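Local coordinates for fimbrial protein MyfA (Yersinia enterocolitica, PDB 5LN8), which is the major subunit of the Myf fimbriae, a probable virulence factor of pathogenic Yersinia, and binds galactose, at residues V27-G32 with G77-E82; G36-P41 with R103-V108; S52-R57 with V93-Y98. One frame throughout, in Å; residues are numbered along the deposited sequence.

Contact 1 of 3, residues V27-G32 with G77-E82; sequences VMSDSG and GSERVE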
loop_
_atom_site.group_PDB
_atom_site.type_symbol
_atom_site.label_atom_id
_atom_site.label_comp_id
_atom_site.label_asym_id
_atom_site.label_seq_id
_atom_site.Cartn_x
_atom_site.Cartn_y
_atom_site.Cartn_z
ATOM N N VAL A 27 -4.248 2.936 -7.181
ATOM C CA VAL A 27 -5.511 3.286 -7.800
ATOM C C VAL A 27 -6.330 2.019 -7.977
ATOM O O VAL A 27 -5.861 1.048 -8.563
ATOM C CB VAL A 27 -5.304 3.963 -9.170
ATOM C CG1 VAL A 27 -6.646 4.343 -9.781
ATOM C CG2 VAL A 27 -4.424 5.190 -9.040
ATOM N N MET A 28 -7.542 2.021 -7.439
ATOM C CA MET A 28 -8.447 0.887 -7.572
ATOM C C MET A 28 -9.751 1.338 -8.217
ATOM O O MET A 28 -10.412 2.258 -7.721
ATOM C CB MET A 28 -8.738 0.281 -6.203
ATOM C CG MET A 28 -7.512 -0.258 -5.497
ATOM S SD MET A 28 -7.855 -0.821 -3.819
ATOM C CE MET A 28 -8.148 0.745 -2.998
ATOM N N SER A 29 -10.127 0.702 -9.320
ATOM C CA SER A 29 -11.309 1.152 -10.045
ATOM C C SER A 29 -12.127 0.018 -10.651
ATOM O O SER A 29 -11.593 -1.040 -10.990
ATOM C CB SER A 29 -10.939 2.183 -11.117
ATOM O OG SER A 29 -10.062 1.643 -12.076
ATOM N N ASP A 30 -13.430 0.257 -10.752
ATOM C CA ASP A 30 -14.364 -0.652 -11.389
ATOM C C ASP A 30 -15.675 0.080 -11.574
ATOM O O ASP A 30 -16.204 0.666 -10.637
ATOM C CB ASP A 30 -14.605 -1.894 -10.535
ATOM C CG ASP A 30 -15.479 -2.917 -11.235
ATOM O OD1 ASP A 30 -15.451 -2.968 -12.484
ATOM O OD2 ASP A 30 -16.195 -3.674 -10.549
ATOM N N SER A 31 -16.200 0.043 -12.792
ATOM C CA SER A 31 -17.486 0.652 -13.083
ATOM C C SER A 31 -18.640 -0.192 -12.543
ATOM O O SER A 31 -19.767 0.282 -12.442
ATOM C CB SER A 31 -17.632 0.837 -14.582
ATOM O OG SER A 31 -17.396 -0.382 -15.254
ATOM N N GLY A 32 -18.353 -1.440 -12.187
ATOM C CA GLY A 32 -19.362 -2.321 -11.624
ATOM C C GLY A 32 -19.822 -1.922 -10.233
ATOM O O GLY A 32 -19.142 -1.171 -9.524
ATOM N N GLY A 77 -18.147 3.275 -3.009
ATOM C CA GLY A 77 -18.930 2.751 -4.113
ATOM C C GLY A 77 -18.719 3.492 -5.416
ATOM O O GLY A 77 -19.318 3.148 -6.424
ATOM N N SER A 78 -17.867 4.510 -5.398
ATOM C CA SER A 78 -17.580 5.266 -6.611
ATOM C C SER A 78 -16.754 4.393 -7.538
ATOM O O SER A 78 -16.309 3.318 -7.152
ATOM C CB SER A 78 -16.838 6.559 -6.285
ATOM O OG SER A 78 -15.520 6.294 -5.866
ATOM N N GLU A 79 -16.551 4.842 -8.768
ATOM C CA GLU A 79 -15.857 4.028 -9.762
ATOM C C GLU A 79 -14.349 3.930 -9.493
ATOM O O GLU A 79 -13.665 3.075 -10.051
ATOM C CB GLU A 79 -16.145 4.570 -11.175
ATOM C CG GLU A 79 -15.467 3.831 -12.327
ATOM C CD GLU A 79 -14.150 4.472 -12.727
ATOM O OE1 GLU A 79 -13.947 5.656 -12.398
ATOM O OE2 GLU A 79 -13.318 3.798 -13.362
ATOM N N ARG A 80 -13.833 4.780 -8.613
ATOM C CA ARG A 80 -12.389 4.925 -8.496
ATOM C C ARG A 80 -11.954 5.461 -7.132
ATOM O O ARG A 80 -12.534 6.424 -6.628
ATOM C CB ARG A 80 -11.922 5.874 -9.595
ATOM C CG ARG A 80 -10.448 5.937 -9.838
ATOM C CD ARG A 80 -10.184 7.027 -10.843
ATOM N NE ARG A 80 -8.785 7.144 -11.235
ATOM C CZ ARG A 80 -7.885 7.889 -10.600
ATOM N NH1 ARG A 80 -8.219 8.579 -9.513
ATOM N NH2 ARG A 80 -6.638 7.931 -11.046
ATOM N N VAL A 81 -10.941 4.816 -6.549
ATOM C CA VAL A 81 -10.327 5.241 -5.289
ATOM C C VAL A 81 -8.814 5.366 -5.432
ATOM O O VAL A 81 -8.166 4.456 -5.944
ATOM C CB VAL A 81 -10.566 4.220 -4.152
ATOM C CG1 VAL A 81 -9.896 4.698 -2.860
ATOM C CG2 VAL A 81 -12.034 3.998 -3.924
ATOM N N GLU A 82 -8.251 6.473 -4.953
ATOM C CA GLU A 82 -6.802 6.625 -4.920
ATOM C C GLU A 82 -6.285 6.656 -3.490
ATOM O O GLU A 82 -6.942 7.202 -2.601
ATOM C CB GLU A 82 -6.360 7.898 -5.638
ATOM C CG GLU A 82 -6.264 7.768 -7.144
ATOM C CD GLU A 82 -5.639 8.992 -7.787
ATOM O OE1 GLU A 82 -5.026 9.794 -7.057
ATOM O OE2 GLU A 82 -5.763 9.159 -9.016
#
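Val27 lies against Arg80 and Glu82 on one face of an antiparallel strand pair, and Met28 meets Val81 on the other. Met28 N to Val81 O and Val81 N to Met28 O, both 2.9 Å, make these two a hydrogen-bonded pair. A third backbone bond runs from Asp30 N to Glu79 O, just past the end of strand 21-29.

The two methyls of Val27 divide the work. CG1 is anti to the backbone N (chi1 -179°) and sits over a face of the Arg80 guanidinium, toward its rim, 3.8 Å from Arg80 NH2. CG2 lies alongside the Glu82 chain and touches Glu82 CG at 3.7 Å. The Arg80 side chain is extended from CG to NE and runs along its own strand. Its end turns two nitrogens, NH1 and NH2, onto a single oxygen, Glu82 OE2, in a salt bridge within strand 80-87. That oxygen lies near the guanidinium plane. Arg80 NH2 meets the anti lone pair of Glu82 OE2, whereas NH1 approaches from above the carboxylate plane. Glu82 OE1 has a weak bond to His25.

Ser29 has CB 4.0 Å from Arg80 CG and 3.6 Å from Glu79 OE2. The Glu79 chain bends at chi2 (-94°), which brings its carboxylate back toward Ser29. Its CG packs against the backbone of Asp30 and Ser31. On the inner face the Met28 and Val81 side chains meet only loosely, CE to CG1 at 4.3 Å. Both also pack on Trp37 of strand 36-51, on the facing sheet.

Met28 and Val81 thus turn an apolar side into the beta sandwich. The other side carries Val27 and Ser29 with the charged Arg80 and Glu82. There the ion pair probably offsets the charge of Arg80 and holds its flat group over Val27.

Contact 2 of 3, residues G36-P41 with R103-V108; sequences GWNVRP and RVEEYV. With GAL (beta-D-galactopyranose), chain C.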
loop_
_atom_site.group_PDB
_atom_site.type_symbol
_atom_site.label_atom_id
_atom_site.label_comp_id
_atom_site.label_asym_id
_atom_site.label_seq_id
_atom_site.Cartn_x
_atom_site.Cartn_y
_atom_site.Cartn_z
ATOM N N GLY A 36 -16.907 -1.740 -1.515
ATOM C CA GLY A 36 -15.614 -1.199 -1.145
ATOM C C GLY A 36 -14.440 -2.078 -1.534
ATOM O O GLY A 36 -14.569 -2.937 -2.406
ATOM N N TRP A 37 -13.307 -1.866 -0.866
ATOM C CA TRP A 37 -12.046 -2.515 -1.221
ATOM C C TRP A 37 -11.246 -2.964 -0.005
ATOM O O TRP A 37 -11.319 -2.346 1.059
ATOM C CB TRP A 37 -11.153 -1.559 -2.025
ATOM C CG TRP A 37 -11.805 -0.893 -3.195
ATOM C CD1 TRP A 37 -12.518 0.267 -3.183
ATOM C CD2 TRP A 37 -11.779 -1.334 -4.557
ATOM N NE1 TRP A 37 -12.944 0.575 -4.450
ATOM C CE2 TRP A 37 -12.503 -0.394 -5.314
ATOM C CE3 TRP A 37 -11.215 -2.434 -5.210
ATOM C CZ2 TRP A 37 -12.683 -0.524 -6.692
ATOM C CZ3 TRP A 37 -11.394 -2.559 -6.571
ATOM C CH2 TRP A 37 -12.123 -1.612 -7.299
ATOM N N ASN A 38 -10.479 -4.034 -0.183
ATOM C CA ASN A 38 -9.447 -4.424 0.768
ATOM C C ASN A 38 -8.089 -4.283 0.088
ATOM O O ASN A 38 -7.975 -4.449 -1.124
ATOM C CB ASN A 38 -9.606 -5.880 1.235
ATOM C CG ASN A 38 -10.854 -6.119 2.078
ATOM O OD1 ASN A 38 -11.226 -5.309 2.932
ATOM N ND2 ASN A 38 -11.489 -7.263 1.855
ATOM N N VAL A 39 -7.065 -3.968 0.870
ATOM C CA VAL A 39 -5.691 -4.093 0.416
ATOM C C VAL A 39 -4.966 -4.939 1.453
ATOM O O VAL A 39 -4.643 -4.452 2.544
ATOM C CB VAL A 39 -5.005 -2.732 0.276
ATOM C CG1 VAL A 39 -3.606 -2.925 -0.270
ATOM C CG2 VAL A 39 -5.809 -1.800 -0.623
ATOM N N ARG A 40 -4.741 -6.210 1.119
ATOM C CA ARG A 40 -4.168 -7.176 2.052
ATOM C C ARG A 40 -2.689 -7.408 1.759
ATOM O O ARG A 40 -2.343 -7.876 0.687
ATOM C CB ARG A 40 -4.928 -8.510 1.991
ATOM C CG ARG A 40 -6.411 -8.426 2.359
ATOM C CD ARG A 40 -7.025 -9.817 2.515
ATOM N NE ARG A 40 -8.429 -9.807 2.934
ATOM C CZ ARG A 40 -8.839 -9.689 4.196
ATOM N NH1 ARG A 40 -7.958 -9.545 5.170
ATOM N NH2 ARG A 40 -10.132 -9.703 4.490
ATOM N N PRO A 41 -1.812 -7.057 2.709
ATOM C CA PRO A 41 -0.392 -7.344 2.505
ATOM C C PRO A 41 -0.187 -8.844 2.413
ATOM O O PRO A 41 -0.887 -9.608 3.080
ATOM C CB PRO A 41 0.265 -6.802 3.776
ATOM C CG PRO A 41 -0.701 -5.780 4.304
ATOM C CD PRO A 41 -2.060 -6.312 3.957
ATOM N N ARG A 103 -2.472 -8.058 -2.016
ATOM C CA ARG A 103 -3.619 -8.445 -2.824
ATOM C C ARG A 103 -4.775 -7.446 -2.648
ATOM O O ARG A 103 -5.264 -7.245 -1.539
ATOM C CB ARG A 103 -4.079 -9.860 -2.465
ATOM C CG ARG A 103 -5.201 -10.359 -3.356
ATOM C CD ARG A 103 -5.564 -11.809 -3.093
ATOM N NE ARG A 103 -6.224 -11.990 -1.807
ATOM C CZ ARG A 103 -5.599 -12.397 -0.712
ATOM N NH1 ARG A 103 -4.304 -12.668 -0.756
ATOM N NH2 ARG A 103 -6.265 -12.539 0.422
ATOM N N VAL A 104 -5.185 -6.806 -3.741
ATOM C CA VAL A 104 -6.341 -5.906 -3.742
ATOM C C VAL A 104 -7.625 -6.705 -3.923
ATOM O O VAL A 104 -7.681 -7.596 -4.768
ATOM C CB VAL A 104 -6.244 -4.892 -4.893
ATOM C CG1 VAL A 104 -7.558 -4.146 -5.073
ATOM C CG2 VAL A 104 -5.081 -3.932 -4.663
ATOM N N GLU A 105 -8.657 -6.395 -3.142
ATOM C CA GLU A 105 -9.931 -7.099 -3.249
ATOM C C GLU A 105 -11.099 -6.129 -3.341
ATOM O O GLU A 105 -11.131 -5.121 -2.638
ATOM C CB GLU A 105 -10.145 -8.030 -2.048
ATOM C CG GLU A 105 -9.102 -9.128 -1.867
ATOM C CD GLU A 105 -9.275 -9.895 -0.560
ATOM O OE1 GLU A 105 -9.886 -9.361 0.390
ATOM O OE2 GLU A 105 -8.795 -11.039 -0.472
ATOM N N GLU A 106 -12.059 -6.451 -4.205
ATOM C CA GLU A 106 -13.281 -5.671 -4.342
ATOM C C GLU A 106 -14.413 -6.483 -3.751
ATOM O O GLU A 106 -14.586 -7.646 -4.108
ATOM C CB GLU A 106 -13.565 -5.408 -5.821
ATOM C CG GLU A 106 -14.703 -4.428 -6.098
ATOM C CD GLU A 106 -15.058 -4.351 -7.574
ATOM O OE1 GLU A 106 -14.499 -5.143 -8.360
ATOM O OE2 GLU A 106 -15.893 -3.508 -7.953
ATOM N N TYR A 107 -15.189 -5.882 -2.856
ATOM C CA TYR A 107 -16.276 -6.611 -2.219
ATOM C C TYR A 107 -17.633 -5.929 -2.361
ATOM O O TYR A 107 -17.708 -4.730 -2.621
ATOM C CB TYR A 107 -15.957 -6.902 -0.748
ATOM C CG TYR A 107 -15.698 -5.683 0.111
ATOM C CD1 TYR A 107 -16.745 -4.900 0.580
ATOM C CD2 TYR A 107 -14.409 -5.343 0.488
ATOM C CE1 TYR A 107 -16.510 -3.791 1.382
ATOM C CE2 TYR A 107 -14.161 -4.240 1.286
ATOM C CZ TYR A 107 -15.215 -3.469 1.732
ATOM O OH TYR A 107 -14.964 -2.375 2.529
ATOM N N VAL A 108 -18.696 -6.718 -2.206
ATOM C CA VAL A 108 -20.065 -6.217 -2.250
ATOM C C VAL A 108 -20.830 -6.626 -1.002
ATOM O O VAL A 108 -20.525 -7.638 -0.382
ATOM C CB VAL A 108 -20.830 -6.703 -3.504
ATOM C CG1 VAL A 108 -20.137 -6.234 -4.753
ATOM C CG2 VAL A 108 -20.961 -8.234 -3.519
HETATM C C1 GAL C . -14.719 -3.953 7.588
HETATM C C2 GAL C . -13.593 -4.912 7.113
HETATM C C3 GAL C . -13.414 -4.783 5.590
HETATM C C4 GAL C . -14.751 -5.076 4.877
HETATM C C5 GAL C . -15.876 -4.214 5.483
HETATM C C6 GAL C . -17.281 -4.584 4.993
HETATM O O1 GAL C . -14.939 -4.066 8.943
HETATM O O2 GAL C . -12.322 -4.676 7.756
HETATM O O3 GAL C . -12.430 -5.678 5.079
HETATM O O4 GAL C . -15.096 -6.457 4.960
HETATM O O5 GAL C . -15.933 -4.290 6.929
HETATM O O6 GAL C . -18.268 -3.689 5.446
HETATM O O HOH W 1 -11.856 -10.764 2.070
#
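Gly36, Asn38 and Arg40 pair with Tyr107, Glu105 and Arg103 as hydrogen-bonded antiparallel partners, joining strands 36-51 and 97-107. Gly36 CA makes a CH-pi contact over a face of the Tyr107 ring, 4.0 Å from its centroid. The galactose covers the opposite face, its C4 3.6 Å from Tyr107 CZ. Tyr107 CG, set between backbone N and carbonyl carbon (chi1 59°), puts the ring there. Tyr107 OH bonds to Asp75.

Trp37 points to the other face of the sheet. Glu106 CG makes a CH-pi contact over its six-membered ring, and the ring and carboxylate planes are 10° apart. Glu106 OE1 is bonded to Asn119.

Asn38 divides its amide between protein and sugar. ND2 gives a bond to Glu105 OE1 at 3.0 Å. OD1 accepts from galactose O3 in a very short bond of 2.5 Å. Val39 packs inward on Leu26 and Met28.

Arg40 is extended to NE, which forms a salt bridge with Glu105 OE1 at 3.0 Å from above the carboxylate plane. Water 1 links Arg40 NH2 to the same oxygen. Arg103 takes the other oxygen, OE2, with NE and NH2, completing a salt-bridge network of the three residues.

Lys35, Asp68 and His71 also bond the sugar. The buried Glu105 carboxylate is balanced by two arginines and probably stays ionised. By holding ND2, it fixes the rotation of the Asn38 amide and leaves OD1 turned to the galactose.

Contact 3 of 3, residues S52-R57 with V93-Y98; sequences SADGTR and VKAGEY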
loop_
_atom_site.group_PDB
_atom_site.type_symbol
_atom_site.label_atom_id
_atom_site.label_comp_id
_atom_site.label_asym_id
_atom_site.label_seq_id
_atom_site.Cartn_x
_atom_site.Cartn_y
_atom_site.Cartn_z
ATOM N N SER A 52 13.114 -4.742 2.564
ATOM C CA SER A 52 14.302 -4.741 1.703
ATOM C C SER A 52 14.929 -6.134 1.597
ATOM O O SER A 52 14.465 -7.080 2.224
ATOM C CB SER A 52 15.339 -3.727 2.185
ATOM O OG SER A 52 15.845 -4.070 3.453
ATOM N N ALA A 53 15.983 -6.261 0.798
ATOM C CA ALA A 53 16.622 -7.558 0.591
ATOM C C ALA A 53 17.315 -8.101 1.845
ATOM O O ALA A 53 17.401 -9.317 2.035
ATOM C CB ALA A 53 17.589 -7.500 -0.587
ATOM N N ASP A 54 17.817 -7.208 2.694
ATOM C CA ASP A 54 18.484 -7.641 3.918
ATOM C C ASP A 54 17.515 -7.837 5.083
ATOM O O ASP A 54 17.935 -8.107 6.203
ATOM C CB ASP A 54 19.655 -6.712 4.296
ATOM C CG ASP A 54 19.210 -5.328 4.748
ATOM O OD1 ASP A 54 18.031 -5.134 5.102
ATOM O OD2 ASP A 54 20.070 -4.423 4.771
ATOM N N GLY A 55 16.222 -7.690 4.820
ATOM C CA GLY A 55 15.217 -7.946 5.839
ATOM C C GLY A 55 14.858 -6.770 6.734
ATOM O O GLY A 55 14.308 -6.953 7.820
ATOM N N THR A 56 15.170 -5.562 6.285
ATOM C CA THR A 56 14.742 -4.361 6.992
ATOM C C THR A 56 13.265 -4.145 6.673
ATOM O O THR A 56 12.894 -4.082 5.508
ATOM C CB THR A 56 15.546 -3.138 6.541
ATOM O OG1 THR A 56 16.947 -3.398 6.711
ATOM C CG2 THR A 56 15.154 -1.907 7.340
ATOM N N ARG A 57 12.429 -4.047 7.702
ATOM C CA ARG A 57 10.991 -3.879 7.522
ATOM C C ARG A 57 10.606 -2.465 7.903
ATOM O O ARG A 57 10.906 -2.035 9.012
ATOM C CB ARG A 57 10.224 -4.858 8.418
ATOM C CG ARG A 57 10.607 -6.320 8.230
ATOM C CD ARG A 57 9.830 -7.242 9.157
ATOM N NE ARG A 57 8.406 -7.262 8.837
ATOM C CZ ARG A 57 7.870 -8.005 7.871
ATOM N NH1 ARG A 57 8.638 -8.793 7.137
ATOM N NH2 ARG A 57 6.566 -7.963 7.638
ATOM N N VAL A 93 15.059 4.851 8.162
ATOM C CA VAL A 93 15.015 4.035 6.947
ATOM C C VAL A 93 16.398 3.684 6.379
ATOM O O VAL A 93 17.097 4.520 5.806
ATOM C CB VAL A 93 14.133 4.660 5.868
ATOM C CG1 VAL A 93 14.593 6.078 5.532
ATOM C CG2 VAL A 93 14.140 3.785 4.655
ATOM N N LYS A 94 16.775 2.421 6.532
ATOM C CA LYS A 94 18.131 2.004 6.220
ATOM C C LYS A 94 18.342 1.643 4.768
ATOM O O LYS A 94 17.917 2.349 3.857
ATOM C CB LYS A 94 18.554 0.821 7.097
ATOM C CG LYS A 94 18.774 1.168 8.554
ATOM C CD LYS A 94 19.650 0.129 9.216
ATOM C CE LYS A 94 20.991 0.008 8.498
ATOM N NZ LYS A 94 22.145 0.618 9.229
ATOM N N ALA A 95 18.980 0.493 4.588
ATOM C CA ALA A 95 19.594 0.115 3.329
ATOM C C ALA A 95 18.684 -0.619 2.345
ATOM O O ALA A 95 18.258 -1.767 2.583
ATOM C CB ALA A 95 20.862 -0.706 3.598
ATOM N N GLY A 96 18.381 0.065 1.241
ATOM C CA GLY A 96 18.044 -0.631 0.017
ATOM C C GLY A 96 16.737 -0.459 -0.722
ATOM O O GLY A 96 16.098 0.591 -0.707
ATOM N N GLU A 97 16.380 -1.536 -1.413
ATOM C CA GLU A 97 15.222 -1.587 -2.289
ATOM C C GLU A 97 14.097 -2.320 -1.578
ATOM O O GLU A 97 14.184 -3.522 -1.347
ATOM C CB GLU A 97 15.588 -2.316 -3.583
ATOM C CG GLU A 97 16.875 -1.823 -4.235
ATOM C CD GLU A 97 16.777 -0.390 -4.732
ATOM O OE1 GLU A 97 15.649 0.089 -4.956
ATOM O OE2 GLU A 97 17.833 0.254 -4.913
ATOM N N TYR A 98 13.047 -1.590 -1.231
ATOM C CA TYR A 98 12.001 -2.125 -0.375
ATOM C C TYR A 98 10.795 -2.560 -1.191
ATOM O O TYR A 98 10.197 -1.761 -1.916
ATOM C CB TYR A 98 11.574 -1.076 0.651
ATOM C CG TYR A 98 12.582 -0.791 1.738
ATOM C CD1 TYR A 98 12.508 -1.440 2.960
ATOM C CD2 TYR A 98 13.597 0.135 1.552
ATOM C CE1 TYR A 98 13.417 -1.184 3.961
ATOM C CE2 TYR A 98 14.512 0.396 2.552
ATOM C CZ TYR A 98 14.415 -0.269 3.755
ATOM O OH TYR A 98 15.317 -0.018 4.760
HETATM O O HOH W 2 17.632 -3.937 -0.543
HETATM O O HOH W 3 19.074 -4.492 1.616
#
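Tyr98 takes chi1 -71°, with CG anti to the carbonyl carbon, and this lays its ring beneath the turn at Ser52. Ser52 CB rests over one face, 3.7 Å from the ring centroid and 15° off the normal. Thr56 chi1 of -55° puts OG1 beside the backbone N and leaves CG2 anti to that nitrogen, at the ring edge, 3.2 Å from Tyr98 OH. Thr56 O also lies at the edge, near the ring plane.

The turn itself is type I, from Ser52 to Gly55. Gly55 N to Ser52 O closes it, and Ser52 N to Thr56 O follows; with Gly55 at positive phi this makes a G1 bulge. The Asp54 carboxylate reaches across to Thr56. Its OD1 accepts from Thr56 OG1 at 2.6 Å, on the syn side, and more weakly from Thr56 N.

Between the segments the polar links are mostly water. Water 2 accepts from Ala53 N and from Glu97 N, the latter at 2.8 Å. Water 3 accepts from Asp54 N and donates to Ala95 O at 3.0 Å. Ser52 CA adds a CA-H...O contact to Glu97 O, 3.3 Å long.

The turn joins strand 36-51 to strand 57-59. Tyr98 also packs on Met50 of strand 36-51 and on Val129. Its backbone bonds to Lys127, so the contact sits where strands 36-51 and 117-128 end and strand 97-107 begins, all in one sheet.

How the contacts relate
Contacts 1 and 2 are neighbours, with centres about 11 Å apart. They face each other across the beta sandwich of this Ig-like subunit. Contact 1 belongs to the sheet of strands 2-7, 21-29 and 80-87, and contact 2 to the larger sheet. Between them Met28 touches Val104. Asp30 OD2 and Glu106 OE2 lie 2.6 Å apart, consistent with a shared proton. Contact 3 is about 26 Å from contact 2 and 32 Å from contact 1, centre to centre. It shares strand 97-107 with contact 2. Along the chain both its segments fall between those of contact 2, while contacts 1 and 2 alternate. Contact 2 holds two galactose-pocket residues; contact 3 lies on the other side of the chain's centre.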